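Local coordinates for protein protease inhibitor SGPI-1 (Schistocerca gregaria, PDB 2XTT) that inhibits serine proteases, acting in vitro on alpha-chymotrypsin and trypsin, here as a single small disulfide-rich pacifastin domain, at residues 2-7 with 23-28; 11-16 with 30-35. One frame throughout, in Å; residues are numbered along the deposited sequence. Where two conformers were deposited one is given.

Contact 1: residues 2-7 with 23-28; sequences QECEPG and GVWACT. Unlike the reference sequence in segment 2-7: E5 (reference Thr).
Both E3 and C4 turn their backbone N-H onto the carbonyl oxygen of G23, which joins the N-terminal loop of this pacifastin domain to the chain entering strand 25-28. One carbonyl oxygen thus takes two successive N-H groups: E3 N lies 3.0 Å from G23 O, while the bond from C4 N to the same oxygen is longer (3.3 Å) and more bent (136°). Q2 and G23 stand closest in the backbone, and a side chain at G23 would run into Q2 CB. E3 stretches out straight past CG, and W25 N donates to its OE2 at 2.8 Å in an almost straight bond (169°) that meets the oxygen on its anti side. A water donates to the same OE2 and to W25 O, so OE2 takes two donors, binding W25 N directly and W25 O through the water. The indole lies against C4, whose sulfur is bonded to C19: C4 CB sits over the ring face, offset toward the rim. An alanine in place of W25 would probably leave the C4 sulfur without its aromatic partner and K10 without its cation-pi ring. That sulfur, C4 SG, is 3.7 Å from the centroid of the five-membered ring of W25, only 8° off the normal.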
loop_
_atom_site.group_PDB
_atom_site.type_symbol
_atom_site.label_atom_id
_atom_site.label_comp_id
_atom_site.label_asym_id
_atom_site.label_seq_id
_atom_site.Cartn_x
_atom_site.Cartn_y
_atom_site.Cartn_z
ATOM N N GLN A 2 5.742 26.390 -10.144
ATOM C CA GLN A 2 5.322 25.004 -10.377
ATOM C C GLN A 2 6.647 24.256 -10.543
ATOM O O GLN A 2 7.677 24.656 -11.080
ATOM C CB GLN A 2 4.365 24.975 -11.571
ATOM C CG GLN A 2 5.106 25.502 -12.810
ATOM C CD GLN A 2 4.234 25.325 -14.021
ATOM O OE1 GLN A 2 3.069 25.655 -13.984
ATOM N NE2 GLN A 2 4.769 24.802 -15.113
ATOM N N GLU A 3 6.609 23.045 -10.026
ATOM C CA GLU A 3 7.764 22.185 -10.119
ATOM C C GLU A 3 7.571 21.330 -11.343
ATOM O O GLU A 3 8.516 20.721 -11.750
ATOM C CB GLU A 3 7.975 21.294 -8.910
ATOM C CG GLU A 3 7.025 20.232 -8.706
ATOM C CD GLU A 3 7.203 19.314 -7.509
ATOM O OE1 GLU A 3 8.310 19.286 -6.937
ATOM O OE2 GLU A 3 6.287 18.639 -7.153
ATOM N N CYS A 4 6.330 21.433 -11.885
ATOM C CA CYS A 4 6.212 20.702 -13.123
ATOM C C CYS A 4 5.043 21.343 -13.874
ATOM O O CYS A 4 4.234 22.049 -13.320
ATOM C CB CYS A 4 6.064 19.196 -12.812
ATOM S SG CYS A 4 4.686 18.780 -11.693
ATOM N N GLU A 5 5.037 20.966 -15.147
ATOM C CA GLU A 5 4.000 21.456 -16.011
ATOM C C GLU A 5 2.884 20.409 -15.970
ATOM O O GLU A 5 3.195 19.212 -16.213
ATOM C CB GLU A 5 4.519 21.711 -17.419
ATOM C CG GLU A 5 3.366 22.204 -18.237
ATOM C CD GLU A 5 2.805 23.577 -18.180
ATOM O OE1 GLU A 5 3.152 24.426 -17.348
ATOM O OE2 GLU A 5 1.899 23.992 -18.954
ATOM N N PRO A 6 1.716 20.834 -15.697
ATOM C CA PRO A 6 0.600 19.864 -15.678
ATOM C C PRO A 6 0.532 18.909 -16.838
ATOM O O PRO A 6 0.737 19.296 -18.005
ATOM C CB PRO A 6 -0.642 20.779 -15.690
ATOM C CG PRO A 6 -0.127 21.950 -14.880
ATOM C CD PRO A 6 1.237 22.207 -15.393
ATOM N N GLY A 7 0.375 17.610 -16.525
ATOM C CA GLY A 7 0.221 16.510 -17.462
ATOM C C GLY A 7 1.520 15.788 -17.792
ATOM O O GLY A 7 1.550 14.706 -18.326
ATOM N N GLY A 23 0.540 21.723 -10.613
ATOM C CA GLY A 23 1.969 21.917 -10.826
ATOM C C GLY A 23 2.841 21.204 -9.835
ATOM O O GLY A 23 3.967 21.618 -9.619
ATOM N N VAL A 24 2.290 20.129 -9.219
ATOM C CA VAL A 24 3.007 19.351 -8.208
ATOM C C VAL A 24 3.089 17.878 -8.685
ATOM O O VAL A 24 2.100 17.302 -9.133
ATOM C CB VAL A 24 2.308 19.448 -6.833
ATOM C CG1 VAL A 24 3.109 18.693 -5.737
ATOM C CG2 VAL A 24 2.104 20.894 -6.389
ATOM N N TRP A 25 4.250 17.271 -8.505
ATOM C CA TRP A 25 4.404 15.867 -8.836
ATOM C C TRP A 25 3.678 15.007 -7.795
ATOM O O TRP A 25 3.708 15.290 -6.584
ATOM C CB TRP A 25 5.872 15.437 -8.819
ATOM C CG TRP A 25 6.687 15.926 -9.958
ATOM C CD1 TRP A 25 7.716 16.800 -9.886
ATOM C CD2 TRP A 25 6.535 15.551 -11.331
ATOM N NE1 TRP A 25 8.226 16.968 -11.192
ATOM C CE2 TRP A 25 7.502 16.213 -12.094
ATOM C CE3 TRP A 25 5.660 14.683 -12.004
ATOM C CZ2 TRP A 25 7.616 16.061 -13.491
ATOM C CZ3 TRP A 25 5.762 14.516 -13.370
ATOM C CH2 TRP A 25 6.743 15.201 -14.146
ATOM N N ALA A 26 3.176 13.898 -8.248
ATOM C CA ALA A 26 2.712 12.821 -7.365
ATOM C C ALA A 26 3.241 11.510 -7.934
ATOM O O ALA A 26 3.197 11.300 -9.152
ATOM C CB ALA A 26 1.240 12.756 -7.238
ATOM N N CYS A 27 3.694 10.641 -7.092
ATOM C CA CYS A 27 4.367 9.393 -7.474
ATOM C C CYS A 27 3.767 8.212 -6.692
ATOM O O CYS A 27 3.336 8.335 -5.553
ATOM C CB CYS A 27 5.867 9.469 -7.193
ATOM S SG CYS A 27 6.752 10.919 -7.870
ATOM N N THR A 28 3.913 7.044 -7.294
ATOM C CA THR A 28 3.636 5.814 -6.600
ATOM C C THR A 28 4.678 5.572 -5.538
ATOM O O THR A 28 5.735 6.199 -5.494
ATOM C CB THR A 28 3.586 4.613 -7.579
ATOM O OG1 THR A 28 4.783 4.537 -8.328
ATOM C CG2 THR A 28 2.426 4.770 -8.545
HETATM O O HOH W 1 5.854 16.598 -5.345
#

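Contact 2: residues 11-16 with 30-35; sequences KQDCNT and MGCPPH. Unlike the reference sequence in segment 30-35: M30 (reference Lys).
The covalent link is the disulfide between C14 SG and C32 SG, with a torsion of -83° about the S-S bond. It ties the type II' turn from Q12 to N15, the hairpin bend between strands 9-12 and 15-19, to the loop carrying the reactive bond R29-M30.

Hydrogen bonds form a second link. The N15 amide spans the M30 backbone: OD1 accepts from M30 N at 2.9 Å, and ND2 donates to M30 O at 2.9 Å in a nearly straight bond (174°), M30 O lying close to the plane of the N15 amide. OD1 is also hydrogen-bonded to T28 OG1, so it has two partners; with ND2 held by M30 O, the rotation of the amide is fixed.

Water provides a third link, as two molecules each donate to P33 O and to one carboxylate oxygen of D13.

In van der Waals contact, D13 OD2 approaches C32 CB at 3.2 Å. M30, which replaces the reference lysine, was modelled in two conformers, so the fit of its side chain is doubtful.

The N15-T28 bond before the reactive bond, with the amide bonds to M30 and the disulfide after it, is consistent with the canonical inhibitor mechanism, in which the loop keeps its shape on either side of that bond.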
loop_
_atom_site.group_PDB
_atom_site.type_symbol
_atom_site.label_atom_id
_atom_site.label_comp_id
_atom_site.label_asym_id
_atom_site.label_seq_id
_atom_site.Cartn_x
_atom_site.Cartn_y
_atom_site.Cartn_z
ATOM N N LYS A 11 9.909 9.544 -14.008
ATOM C CA LYS A 11 10.218 8.532 -13.021
ATOM C C LYS A 11 11.096 9.144 -11.924
ATOM O O LYS A 11 11.948 9.973 -12.210
ATOM C CB LYS A 11 10.931 7.345 -13.655
ATOM C CG LYS A 11 9.856 6.652 -14.481
ATOM C CD LYS A 11 10.274 5.433 -15.146
ATOM C CE LYS A 11 10.649 4.312 -14.162
ATOM N NZ LYS A 11 11.169 3.150 -15.004
ATOM N N GLN A 12 10.832 8.702 -10.719
ATOM C CA GLN A 12 11.831 8.885 -9.656
ATOM C C GLN A 12 12.231 7.486 -9.274
ATOM O O GLN A 12 11.481 6.720 -8.667
ATOM C CB GLN A 12 11.358 9.689 -8.473
ATOM C CG GLN A 12 11.202 11.130 -8.865
ATOM C CD GLN A 12 11.030 11.981 -7.654
ATOM O OE1 GLN A 12 10.202 11.739 -6.809
ATOM N NE2 GLN A 12 11.797 13.035 -7.598
ATOM N N ASP A 13 13.417 7.201 -9.713
ATOM C CA ASP A 13 13.933 5.812 -9.590
ATOM C C ASP A 13 12.956 4.948 -10.334
ATOM O O ASP A 13 12.694 5.159 -11.491
ATOM C CB ASP A 13 14.310 5.450 -8.170
ATOM C CG ASP A 13 15.184 4.221 -8.085
ATOM O OD1 ASP A 13 15.495 3.515 -9.090
ATOM O OD2 ASP A 13 15.512 3.884 -6.924
ATOM N N CYS A 14 12.372 3.958 -9.677
ATOM C CA CYS A 14 11.463 3.062 -10.338
ATOM C C CYS A 14 9.988 3.432 -10.212
ATOM O O CYS A 14 9.134 2.732 -10.781
ATOM C CB CYS A 14 11.684 1.635 -9.811
ATOM S SG CYS A 14 11.006 1.271 -8.184
ATOM N N ASN A 15 9.660 4.515 -9.498
ATOM C CA ASN A 15 8.259 4.929 -9.403
ATOM C C ASN A 15 7.896 5.904 -10.499
ATOM O O ASN A 15 8.672 6.825 -10.813
ATOM C CB ASN A 15 7.980 5.626 -8.060
ATOM C CG ASN A 15 7.931 4.580 -6.936
ATOM O OD1 ASN A 15 6.970 3.783 -6.929
ATOM N ND2 ASN A 15 8.897 4.541 -6.084
ATOM N N THR A 16 6.720 5.698 -11.013
ATOM C CA THR A 16 6.138 6.643 -11.961
ATOM C C THR A 16 5.470 7.793 -11.230
ATOM O O THR A 16 4.871 7.636 -10.168
ATOM C CB THR A 16 5.160 5.960 -12.878
ATOM O OG1 THR A 16 4.067 5.419 -12.036
ATOM C CG2 THR A 16 5.830 4.803 -13.596
ATOM N N MET A 30 6.336 2.485 -4.407
ATOM C CA MET A 30 7.088 1.231 -4.334
ATOM C C MET A 30 8.528 1.413 -3.959
ATOM O O MET A 30 9.111 2.493 -4.083
ATOM C CB MET A 30 7.277 0.759 -5.785
ATOM C CG MET A 30 6.022 0.417 -6.487
ATOM S SD MET A 30 6.364 -0.386 -8.033
ATOM C CE MET A 30 7.221 0.676 -9.097
ATOM N N GLY A 31 9.117 0.320 -3.498
ATOM C CA GLY A 31 10.597 0.198 -3.391
ATOM C C GLY A 31 11.212 -0.211 -4.658
ATOM O O GLY A 31 10.548 -0.737 -5.593
ATOM N N CYS A 32 12.528 0.041 -4.795
ATOM C CA CYS A 32 13.227 -0.086 -6.047
ATOM C C CYS A 32 14.515 -0.893 -5.912
ATOM O O CYS A 32 15.035 -1.036 -4.799
ATOM C CB CYS A 32 13.566 1.325 -6.598
ATOM S SG CYS A 32 12.114 2.350 -6.876
ATOM N N PRO A 33 15.055 -1.378 -7.021
ATOM C CA PRO A 33 16.321 -2.135 -6.910
ATOM C C PRO A 33 17.393 -1.312 -6.280
ATOM O O PRO A 33 17.439 -0.072 -6.493
ATOM C CB PRO A 33 16.667 -2.421 -8.372
ATOM C CG PRO A 33 15.341 -2.436 -9.093
ATOM C CD PRO A 33 14.558 -1.364 -8.396
ATOM N N PRO A 34 18.308 -1.947 -5.541
ATOM C CA PRO A 34 19.448 -1.212 -5.057
ATOM C C PRO A 34 20.246 -0.492 -6.139
ATOM O O PRO A 34 20.365 -1.048 -7.266
ATOM C CB PRO A 34 20.322 -2.406 -4.486
ATOM C CG PRO A 34 19.222 -3.248 -3.868
ATOM C CD PRO A 34 18.337 -3.351 -5.101
ATOM N N HIS A 35 20.866 0.635 -5.790
ATOM C CA HIS A 35 21.720 1.340 -6.766
ATOM C C HIS A 35 23.035 0.580 -6.958
ATOM O O HIS A 35 23.417 -0.257 -6.134
ATOM C CB HIS A 35 21.951 2.788 -6.387
HETATM O O HOH W 2 16.779 1.111 -8.923
HETATM O O HOH W 3 17.095 2.427 -5.476
#

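In the fold
From the N terminus, the chain passes through segment 2-7 before entering the three-stranded antiparallel sheet, and contact 1 closes the loop back to 23-28 at the start of the last strand. Contact 2 begins inside that span, at the hairpin turn in 11-16, and ends beyond it in 30-35, so the two closures cross rather than nest. Their centres lie about 17 Å apart, on opposite sides of the chain's centre. Strands 15-19 and 25-28, neighbours in the sheet, connect them through the backbone bond from T28 of contact 1 to T16 of contact 2. Contact 1 thus joins the N-terminal loop to the sheet, and contact 2 joins the hairpin to the reactive-bond loop.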